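Local coordinates for protein SecB-like chaperone Rv1957 (Mycobacterium tuberculosis, PDB 5MTW) that acts as the chaperone of a toxin-antitoxin-chaperone system, binding the antitoxin HigA1 and preventing its aggregation, and is required for neutralization of the toxin HigB1, at residues R21-R25 against E120-T124; A43-G49 against I80-A84; T51-E55 against L160-I164; A69-S75 against F106-F112. The contacts are given in a common frame with arbitrary orientation. Numbering follows the deposited sequence.

Interaction 1 of 4, residues R21-R25 against E120-T124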
# COMPACT_ATOMS: atom_id res chain seq x y z
N ARG A 21 -20.28 -22.26 -16.00
CA ARG A 21 -20.66 -23.25 -15.01
C ARG A 21 -19.84 -23.12 -13.69
O ARG A 21 -20.39 -23.11 -12.56
CB ARG A 21 -20.51 -24.65 -15.63
CG ARG A 21 -20.99 -25.77 -14.70
CD ARG A 21 -20.58 -27.18 -15.14
NE ARG A 21 -20.62 -28.05 -13.96
CZ ARG A 21 -19.58 -28.66 -13.39
NH1 ARG A 21 -18.35 -28.62 -13.90
NH2 ARG A 21 -19.80 -29.36 -12.29
N LEU A 22 -18.52 -23.03 -13.83
CA LEU A 22 -17.65 -22.80 -12.69
C LEU A 22 -17.83 -21.39 -12.08
O LEU A 22 -17.76 -21.23 -10.86
CB LEU A 22 -16.21 -23.05 -13.09
CG LEU A 22 -15.16 -22.97 -12.02
CD1 LEU A 22 -15.38 -23.99 -10.93
CD2 LEU A 22 -13.83 -23.18 -12.71
N ALA A 23 -18.16 -20.39 -12.90
CA ALA A 23 -18.48 -19.07 -12.41
C ALA A 23 -19.70 -19.01 -11.49
O ALA A 23 -19.77 -18.09 -10.70
CB ALA A 23 -18.64 -18.10 -13.55
N ALA A 24 -20.64 -19.95 -11.56
CA ALA A 24 -21.85 -19.89 -10.68
C ALA A 24 -21.60 -20.59 -9.36
O ALA A 24 -22.36 -20.40 -8.42
CB ALA A 24 -23.07 -20.51 -11.35
N ARG A 25 -20.54 -21.41 -9.32
CA ARG A 25 -20.24 -22.24 -8.18
C ARG A 25 -18.94 -21.92 -7.43
O ARG A 25 -18.72 -22.48 -6.37
CB ARG A 25 -20.28 -23.72 -8.60
CG ARG A 25 -21.71 -24.31 -8.40
CD ARG A 25 -21.98 -25.61 -9.14
NE ARG A 25 -23.37 -25.66 -9.63
CZ ARG A 25 -23.80 -25.10 -10.76
NH1 ARG A 25 -22.98 -24.43 -11.57
NH2 ARG A 25 -25.07 -25.21 -11.10
N GLU A 120 -22.71 -34.39 -9.10
CA GLU A 120 -22.37 -33.21 -9.89
C GLU A 120 -20.88 -33.28 -10.23
O GLU A 120 -20.06 -33.76 -9.47
CB GLU A 120 -22.77 -31.91 -9.17
CG GLU A 120 -22.07 -30.67 -9.70
CD GLU A 120 -23.02 -29.58 -10.14
OE1 GLU A 120 -23.36 -29.58 -11.33
OE2 GLU A 120 -23.37 -28.72 -9.31
N ASP A 121 -20.55 -32.80 -11.42
CA ASP A 121 -19.32 -33.14 -12.11
C ASP A 121 -18.09 -32.19 -11.86
O ASP A 121 -18.23 -30.97 -11.97
CB ASP A 121 -19.72 -33.11 -13.59
CG ASP A 121 -18.72 -33.71 -14.47
OD1 ASP A 121 -17.63 -33.11 -14.57
OD2 ASP A 121 -19.03 -34.77 -15.08
N ASP A 122 -16.90 -32.74 -11.56
CA ASP A 122 -15.67 -31.94 -11.40
C ASP A 122 -15.41 -30.93 -12.57
O ASP A 122 -15.63 -31.22 -13.74
CB ASP A 122 -14.42 -32.84 -11.31
CG ASP A 122 -14.27 -33.50 -9.98
OD1 ASP A 122 -15.04 -33.21 -9.08
OD2 ASP A 122 -13.34 -34.31 -9.79
N PRO A 123 -14.92 -29.73 -12.23
CA PRO A 123 -14.48 -28.82 -13.29
C PRO A 123 -13.30 -29.38 -14.12
O PRO A 123 -12.37 -29.99 -13.57
CB PRO A 123 -14.06 -27.57 -12.52
CG PRO A 123 -14.83 -27.62 -11.23
CD PRO A 123 -15.08 -29.07 -10.93
N THR A 124 -13.34 -29.18 -15.44
CA THR A 124 -12.23 -29.60 -16.32
C THR A 124 -11.18 -28.47 -16.52
O THR A 124 -11.45 -27.30 -16.19
CB THR A 124 -12.78 -29.99 -17.69
OG1 THR A 124 -13.38 -28.84 -18.29
CG2 THR A 124 -13.80 -31.12 -17.57
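The guanidinium of Arg21 comes unusually close to the opposite backbone: its NH2 lies 2.3 Å from Asp121 O, too short for a normal hydrogen bond. The all-trans chi1 to chi3 of Arg21 carry this group out from the short helix to the extended chain at 120-124, where Glu120 CG, Asp121 O and Pro123 CA surround its edge. Its firmest charge partner is Glu127 on the following helix, a salt bridge made by NH1, whereas the bridge from Arg21 NH2 to Glu120 OE1 is long at 3.7 Å. Glu120 is held more closely by Arg25, whose NE stands 3.1 Å from Glu120 OE2, so one carboxylate joins two arginines a helical turn apart. Beneath these charges Leu22 CD1 packs against Pro123 CG at 3.7 Å, and Leu22 also reaches Leu128, Tyr131 and Tyr114. Thr124 occupies the N-cap position of helix 125-154. The result is a surface salt-bridge network over a small apolar patch, joining the N-terminal helix to the lead-in of the long helix of this SecB-like fold.

Interaction 2 of 4, residues A43-G49 against I80-A84; sequences APKPAQG and IQNQA
The 43-49 segment is a turn-rich loop leading into strand 50-62; 80-84 is the end of strand 69-82 and the first residues beyond it. Ala43 and Pro44 are extended, and residues 46-48 have helical phi/psi values, bringing Gly49 N within 3.0 Å of Lys45 O in a backbone hydrogen bond. Gly49 itself has phi/psi of 127/113°, where a CB would collide with the preceding carbonyl and lie tight against Gln83 OE1. One main-chain hydrogen bond joins the segments, from Gln83 N to Gly49 O at 2.6 Å and nearly straight (166°), with the two CA atoms 5.0 Å apart. It carries on the antiparallel pairing of Thr51 with Gln81. Two further bonds come from the Asn82 side chain (chi1 -68°, chi2 -28°): ND2 donates to Ala43 O at 2.9 Å, and OD1 takes a weak bond from Lys45 N at 2.8 Å. Packing is slight: Lys45 CD lies 3.5 Å from Asn82 ND2, Gln48 CG 3.7 Å from Gln83 O, and Gln48 O 4.2 Å from Ala84 CB. Pro46 and Ile80 also pack against bound HigA1 peptide, so the tip borders the client. The contact is thus mainly polar, one buried carboxamide satisfying both a carbonyl and an amide of the loop.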
# COMPACT_ATOMS: atom_id res chain seq x y z
N ALA A 43 18.71 6.93 -13.67
CA ALA A 43 17.71 7.99 -13.50
C ALA A 43 16.57 7.98 -14.58
O ALA A 43 16.82 7.76 -15.76
CB ALA A 43 18.41 9.38 -13.47
N PRO A 44 15.30 8.24 -14.20
CA PRO A 44 14.30 8.40 -15.21
C PRO A 44 14.49 9.77 -15.89
O PRO A 44 15.13 10.61 -15.30
CB PRO A 44 12.97 8.33 -14.41
CG PRO A 44 13.35 8.80 -13.05
CD PRO A 44 14.74 8.32 -12.84
N LYS A 45 13.94 9.97 -17.11
CA LYS A 45 14.03 11.27 -17.85
C LYS A 45 12.71 11.59 -18.50
O LYS A 45 12.54 11.40 -19.70
CB LYS A 45 15.08 11.16 -18.93
CG LYS A 45 16.47 11.05 -18.37
CD LYS A 45 17.43 10.43 -19.38
CE LYS A 45 18.85 10.66 -18.94
NZ LYS A 45 19.73 9.78 -19.76
N PRO A 46 11.72 12.01 -17.69
CA PRO A 46 10.37 12.27 -18.22
C PRO A 46 10.39 13.15 -19.49
O PRO A 46 9.76 12.81 -20.52
CB PRO A 46 9.66 12.97 -17.05
CG PRO A 46 10.41 12.55 -15.82
CD PRO A 46 11.79 12.12 -16.22
N ALA A 47 11.18 14.22 -19.42
CA ALA A 47 11.29 15.19 -20.51
C ALA A 47 11.85 14.58 -21.80
O ALA A 47 11.42 14.96 -22.87
CB ALA A 47 12.15 16.36 -20.05
N GLN A 48 12.78 13.64 -21.71
CA GLN A 48 13.20 12.90 -22.91
C GLN A 48 12.02 12.03 -23.39
O GLN A 48 11.80 11.86 -24.58
CB GLN A 48 14.40 12.00 -22.63
CG GLN A 48 15.54 12.14 -23.62
CD GLN A 48 16.41 13.34 -23.32
OE1 GLN A 48 16.77 13.60 -22.17
NE2 GLN A 48 16.75 14.08 -24.35
N GLY A 49 11.28 11.49 -22.43
CA GLY A 49 10.16 10.60 -22.73
C GLY A 49 10.34 9.32 -21.92
O GLY A 49 11.28 8.54 -22.17
N ILE A 80 10.46 -0.41 -17.12
CA ILE A 80 10.36 1.05 -17.24
C ILE A 80 11.61 1.57 -17.95
O ILE A 80 12.71 1.21 -17.60
CB ILE A 80 10.20 1.71 -15.87
CG1 ILE A 80 8.83 1.29 -15.29
CG2 ILE A 80 10.25 3.22 -15.96
CD1 ILE A 80 8.60 1.80 -13.90
N GLN A 81 11.38 2.42 -18.94
CA GLN A 81 12.40 2.82 -19.88
C GLN A 81 12.33 4.30 -20.23
O GLN A 81 11.23 4.84 -20.41
CB GLN A 81 12.18 2.08 -21.17
CG GLN A 81 12.30 0.58 -21.09
CD GLN A 81 12.26 -0.03 -22.45
OE1 GLN A 81 11.32 0.20 -23.17
NE2 GLN A 81 13.29 -0.75 -22.84
N ASN A 82 13.51 4.90 -20.34
CA ASN A 82 13.80 6.20 -21.07
C ASN A 82 13.74 6.04 -22.60
O ASN A 82 14.41 5.20 -23.18
CB ASN A 82 15.21 6.77 -20.69
CG ASN A 82 15.27 7.24 -19.24
OD1 ASN A 82 14.24 7.63 -18.70
ND2 ASN A 82 16.45 7.17 -18.58
N GLN A 83 12.95 6.88 -23.25
CA GLN A 83 12.83 6.90 -24.73
C GLN A 83 13.87 7.90 -25.32
O GLN A 83 14.25 8.87 -24.67
CB GLN A 83 11.41 7.37 -25.09
CG GLN A 83 10.68 6.57 -26.15
CD GLN A 83 9.18 6.87 -26.16
OE1 GLN A 83 8.74 7.87 -25.61
NE2 GLN A 83 8.41 6.01 -26.79
N ALA A 84 14.33 7.63 -26.54
CA ALA A 84 14.77 8.69 -27.47
C ALA A 84 16.02 9.42 -27.03
O ALA A 84 16.81 8.89 -26.27
CB ALA A 84 13.63 9.69 -27.68

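Interaction 3 of 4, residues T51-E55 against L160-I164; sequences TYDLE and LTLEI
Leu54 and Leu162 form the tightest apolar pair, CD2 to CD1 at 3.4 Å. Leu54 (chi1 t, chi2 p) and Tyr52 both point from strand 51-55 toward 160-164, a chain of extended phi/psi values that lies in no regular strand. The backbones stay well apart, with CA distances of 9.0 Å for Tyr52-Leu160 and 9.5 Å for Leu54-Leu162, so side chains fill the gap. Leu162 (m, t) starts sideways but its end turns inward, and its CD2 also meets Tyr52 CE2 at 3.7 Å. Leu160 (t, p) sets CD2 over the face of the Tyr52 ring, 4.1 Å from the centroid and 17° off the normal, a CH-pi contact; the nearest ring atom is CG, 3.9 Å from Leu160 CD2. Leu78 and Cys76 of strand 69-82 continue this cluster, and Tyr52 and Leu160 both pack on an aromatic side chain of the bound peptide. Outward, the p rotamer of Tyr52 (chi1 73°, chi2 -84°) carries its hydroxyl to the polar rim. There Tyr52 OH donates a hydrogen bond to Glu163 OE1 at 2.6 Å, the carboxylate lying at the ring's edge, with chi1 of Glu163 at -38°. The arrangement packs the segment after the long helix across one face of an outer strand of the sheet. Tyr52 is thus amphipathic in its role, its ring face covered by Leu160 and its phenol oxygen bonded to a charged acceptor.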
# COMPACT_ATOMS: atom_id res chain seq x y z
N THR A 51 8.69 5.65 -20.66
CA THR A 51 7.67 4.70 -21.02
C THR A 51 7.77 3.32 -20.26
O THR A 51 8.63 3.13 -19.45
CB THR A 51 7.62 4.47 -22.56
OG1 THR A 51 6.35 3.90 -22.89
CG2 THR A 51 8.78 3.58 -23.03
N TYR A 52 6.87 2.41 -20.56
CA TYR A 52 6.91 1.09 -19.92
C TYR A 52 6.33 -0.00 -20.74
O TYR A 52 5.48 0.24 -21.55
CB TYR A 52 6.20 1.21 -18.57
CG TYR A 52 4.72 1.32 -18.68
CD1 TYR A 52 4.12 2.53 -18.91
CD2 TYR A 52 3.91 0.18 -18.56
CE1 TYR A 52 2.76 2.62 -19.06
CE2 TYR A 52 2.54 0.26 -18.64
CZ TYR A 52 1.97 1.48 -18.87
OH TYR A 52 0.64 1.60 -18.95
N ASP A 53 6.79 -1.20 -20.47
CA ASP A 53 6.26 -2.44 -21.03
C ASP A 53 5.80 -3.30 -19.86
O ASP A 53 6.47 -3.32 -18.81
CB ASP A 53 7.33 -3.28 -21.72
CG ASP A 53 7.95 -2.61 -22.89
OD1 ASP A 53 7.40 -1.63 -23.40
OD2 ASP A 53 9.01 -3.09 -23.31
N LEU A 54 4.67 -3.98 -20.03
CA LEU A 54 4.11 -4.88 -18.97
C LEU A 54 3.52 -6.16 -19.59
O LEU A 54 2.52 -6.11 -20.26
CB LEU A 54 3.06 -4.16 -18.13
CG LEU A 54 2.51 -4.95 -16.92
CD1 LEU A 54 3.55 -5.55 -16.02
CD2 LEU A 54 1.52 -4.12 -16.08
N GLU A 55 4.17 -7.28 -19.34
CA GLU A 55 3.83 -8.58 -19.91
C GLU A 55 3.15 -9.28 -18.71
O GLU A 55 3.68 -9.19 -17.60
CB GLU A 55 5.08 -9.35 -20.28
CG GLU A 55 4.76 -10.72 -20.85
CD GLU A 55 5.97 -11.59 -21.10
OE1 GLU A 55 7.09 -11.18 -20.70
OE2 GLU A 55 5.80 -12.68 -21.72
N LEU A 160 3.93 5.20 -11.40
CA LEU A 160 3.25 4.61 -12.50
C LEU A 160 1.88 4.10 -12.07
O LEU A 160 1.77 3.18 -11.22
CB LEU A 160 3.99 3.39 -13.02
CG LEU A 160 3.29 2.68 -14.18
CD1 LEU A 160 2.96 3.72 -15.24
CD2 LEU A 160 4.26 1.72 -14.78
N THR A 161 0.84 4.69 -12.66
CA THR A 161 -0.53 4.20 -12.44
C THR A 161 -1.06 3.50 -13.70
O THR A 161 -1.33 4.15 -14.71
CB THR A 161 -1.47 5.37 -11.98
OG1 THR A 161 -0.96 5.90 -10.77
CG2 THR A 161 -2.83 4.90 -11.75
N LEU A 162 -1.15 2.18 -13.67
CA LEU A 162 -1.62 1.45 -14.84
C LEU A 162 -3.05 1.91 -15.21
O LEU A 162 -3.82 2.43 -14.34
CB LEU A 162 -1.56 -0.06 -14.61
CG LEU A 162 -0.21 -0.61 -14.26
CD1 LEU A 162 -0.39 -2.15 -14.08
CD2 LEU A 162 0.82 -0.21 -15.36
N GLU A 163 -3.35 1.73 -16.47
CA GLU A 163 -4.68 2.01 -17.00
C GLU A 163 -5.75 1.07 -16.39
O GLU A 163 -5.50 -0.11 -16.03
CB GLU A 163 -4.71 1.85 -18.53
CG GLU A 163 -3.45 2.37 -19.21
CD GLU A 163 -2.36 1.26 -19.45
OE1 GLU A 163 -1.75 0.57 -18.49
OE2 GLU A 163 -2.10 1.10 -20.69
N ILE A 164 -6.94 1.61 -16.23
CA ILE A 164 -8.08 0.79 -15.89
C ILE A 164 -8.44 -0.17 -17.07
O ILE A 164 -8.73 0.28 -18.15
CB ILE A 164 -9.30 1.69 -15.49
CG1 ILE A 164 -8.89 2.62 -14.35
CG2 ILE A 164 -10.43 0.82 -15.08
CD1 ILE A 164 -8.46 1.89 -13.06

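Interaction 4 of 4, residues A69-S75 against F106-F112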
# COMPACT_ATOMS: atom_id res chain seq x y z
N ALA A 69 -10.62 -26.66 -4.42
CA ALA A 69 -10.04 -25.30 -4.33
C ALA A 69 -9.07 -25.17 -5.51
O ALA A 69 -8.45 -26.15 -5.93
CB ALA A 69 -9.36 -25.05 -3.00
N PHE A 70 -8.97 -23.95 -6.06
CA PHE A 70 -7.95 -23.65 -7.04
C PHE A 70 -7.33 -22.29 -6.89
O PHE A 70 -7.91 -21.35 -6.34
CB PHE A 70 -8.47 -23.82 -8.45
CG PHE A 70 -9.65 -22.97 -8.79
CD1 PHE A 70 -10.90 -23.33 -8.42
CD2 PHE A 70 -9.49 -21.80 -9.52
CE1 PHE A 70 -12.03 -22.55 -8.73
CE2 PHE A 70 -10.60 -21.03 -9.86
CZ PHE A 70 -11.86 -21.41 -9.46
N VAL A 71 -6.15 -22.16 -7.49
CA VAL A 71 -5.42 -20.89 -7.42
C VAL A 71 -5.18 -20.30 -8.79
O VAL A 71 -4.65 -20.98 -9.67
CB VAL A 71 -4.04 -21.13 -6.78
CG1 VAL A 71 -3.21 -19.82 -6.73
CG2 VAL A 71 -4.24 -21.64 -5.38
N VAL A 72 -5.56 -19.06 -8.98
CA VAL A 72 -5.24 -18.29 -10.20
C VAL A 72 -4.03 -17.45 -9.92
O VAL A 72 -4.00 -16.68 -8.90
CB VAL A 72 -6.40 -17.37 -10.66
CG1 VAL A 72 -5.98 -16.56 -11.90
CG2 VAL A 72 -7.59 -18.26 -10.96
N ARG A 73 -3.01 -17.58 -10.78
CA ARG A 73 -1.76 -16.86 -10.65
C ARG A 73 -1.56 -15.99 -11.89
O ARG A 73 -1.83 -16.43 -13.04
CB ARG A 73 -0.53 -17.82 -10.50
CG ARG A 73 -0.43 -18.61 -9.24
CD ARG A 73 0.89 -19.39 -9.17
NE ARG A 73 0.80 -20.63 -9.92
CZ ARG A 73 1.48 -20.90 -11.04
NH1 ARG A 73 2.37 -20.03 -11.55
NH2 ARG A 73 1.26 -22.07 -11.66
N ILE A 74 -1.12 -14.78 -11.67
CA ILE A 74 -0.64 -13.93 -12.77
C ILE A 74 0.77 -13.46 -12.47
O ILE A 74 1.04 -12.84 -11.42
CB ILE A 74 -1.59 -12.74 -13.08
CG1 ILE A 74 -2.98 -13.33 -13.41
CG2 ILE A 74 -1.03 -11.90 -14.24
CD1 ILE A 74 -4.07 -12.33 -13.52
N SER A 75 1.65 -13.92 -13.36
CA SER A 75 3.08 -13.53 -13.42
C SER A 75 3.22 -12.25 -14.27
O SER A 75 2.56 -12.13 -15.31
CB SER A 75 3.92 -14.70 -14.01
OG SER A 75 5.28 -14.37 -13.98
N PHE A 106 7.14 -9.98 -10.75
CA PHE A 106 6.39 -10.39 -9.60
C PHE A 106 5.19 -11.27 -9.97
O PHE A 106 4.71 -11.25 -11.11
CB PHE A 106 6.00 -9.13 -8.79
CG PHE A 106 5.12 -8.18 -9.53
CD1 PHE A 106 5.66 -7.25 -10.38
CD2 PHE A 106 3.78 -8.27 -9.44
CE1 PHE A 106 4.85 -6.33 -11.11
CE2 PHE A 106 2.93 -7.40 -10.14
CZ PHE A 106 3.47 -6.41 -10.97
N GLU A 107 4.61 -11.94 -8.98
CA GLU A 107 3.47 -12.76 -9.26
C GLU A 107 2.44 -12.78 -8.11
O GLU A 107 2.86 -12.86 -6.96
CB GLU A 107 3.96 -14.21 -9.44
CG GLU A 107 2.88 -15.15 -9.92
CD GLU A 107 3.42 -16.58 -10.11
OE1 GLU A 107 4.49 -16.91 -9.59
OE2 GLU A 107 2.77 -17.36 -10.84
N PHE A 108 1.19 -12.51 -8.45
CA PHE A 108 0.09 -12.53 -7.54
C PHE A 108 -0.70 -13.84 -7.68
O PHE A 108 -0.76 -14.49 -8.76
CB PHE A 108 -0.82 -11.28 -7.77
CG PHE A 108 -0.34 -10.03 -7.01
CD1 PHE A 108 -0.74 -9.81 -5.70
CD2 PHE A 108 0.54 -9.09 -7.60
CE1 PHE A 108 -0.27 -8.69 -4.96
CE2 PHE A 108 1.00 -7.99 -6.88
CZ PHE A 108 0.54 -7.75 -5.60
N ALA A 109 -1.35 -14.22 -6.59
CA ALA A 109 -2.20 -15.35 -6.53
C ALA A 109 -3.51 -15.03 -5.89
O ALA A 109 -3.48 -14.33 -4.89
CB ALA A 109 -1.59 -16.38 -5.65
N ALA A 110 -4.57 -15.57 -6.47
CA ALA A 110 -5.92 -15.60 -5.95
C ALA A 110 -6.46 -17.07 -5.69
O ALA A 110 -6.40 -17.98 -6.55
CB ALA A 110 -6.86 -14.78 -6.86
N LEU A 111 -6.99 -17.25 -4.50
CA LEU A 111 -7.46 -18.56 -3.99
C LEU A 111 -9.01 -18.59 -4.12
O LEU A 111 -9.66 -17.65 -3.70
CB LEU A 111 -7.11 -18.69 -2.52
CG LEU A 111 -7.60 -19.99 -1.79
CD1 LEU A 111 -7.07 -21.22 -2.53
CD2 LEU A 111 -7.19 -20.02 -0.34
N PHE A 112 -9.55 -19.62 -4.76
CA PHE A 112 -10.96 -19.78 -4.90
C PHE A 112 -11.30 -21.17 -4.43
O PHE A 112 -10.47 -22.10 -4.52
CB PHE A 112 -11.40 -19.74 -6.35
CG PHE A 112 -11.11 -18.46 -7.05
CD1 PHE A 112 -9.86 -18.22 -7.54
CD2 PHE A 112 -12.11 -17.51 -7.23
CE1 PHE A 112 -9.57 -17.05 -8.22
CE2 PHE A 112 -11.86 -16.36 -7.92
CZ PHE A 112 -10.56 -16.09 -8.39
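Six backbone hydrogen bonds of 2.7-3.0 Å join these antiparallel strands in three reciprocal pairs: Phe70 with Phe112, Val72 with Ala110, and Ile74 with Phe108, each N to the partner's O. The residues between them bond outward, Val71, Arg73 and Ser75 to Asp61, Ala59 and Glu57 of strand 50-62, and Glu107 to Leu34 of strand 26-40. Side-chain charges are matched as well. Arg73 NH1 donates to Glu107 OE2 at 2.8 Å in a salt bridge, while Arg73 NE pairs with Asp61 and Glu107 OE1 with Arg35, forming a chain of charges across four strands. Ser75 OG has a weak bond to Arg35. On the face of Phe70, Val72, Ala110 and Phe112, Phe112 CB lies 3.8 Å from the Phe70 ring centroid and Val72 CG2 3.6 Å from Phe112 CE1, under helix 125-154. The other face offers Val71, Ala109 and Leu111 to bound HigA1 peptide. This is the central strand pair of the SecB-like antiparallel sheet, helix on one side and client on the other.

In the fold
From the N terminus, the helix of 21-25 waits nearly a hundred residues for its partner: interaction 1 closes a long span up to the lead-in of helix 125-154, and both interactions 2 and 4 nest inside it. Interaction 2 ties the loop after strand 26-40 to the end of strand 69-82, and crosses interaction 4, which pairs the start of that strand with 99-114. Interaction 3, the widest span, joins strand 50-62 to the tail after the long helix; it encloses interaction 4 but crosses interactions 1 and 2. Interactions 1 and 2 mark opposite ends of the elongated subunit, centres 48 Å apart. Leu22 meets Phe70 between interactions 1 and 4, and Thr51 touches Ile80 between interactions 3 and 2.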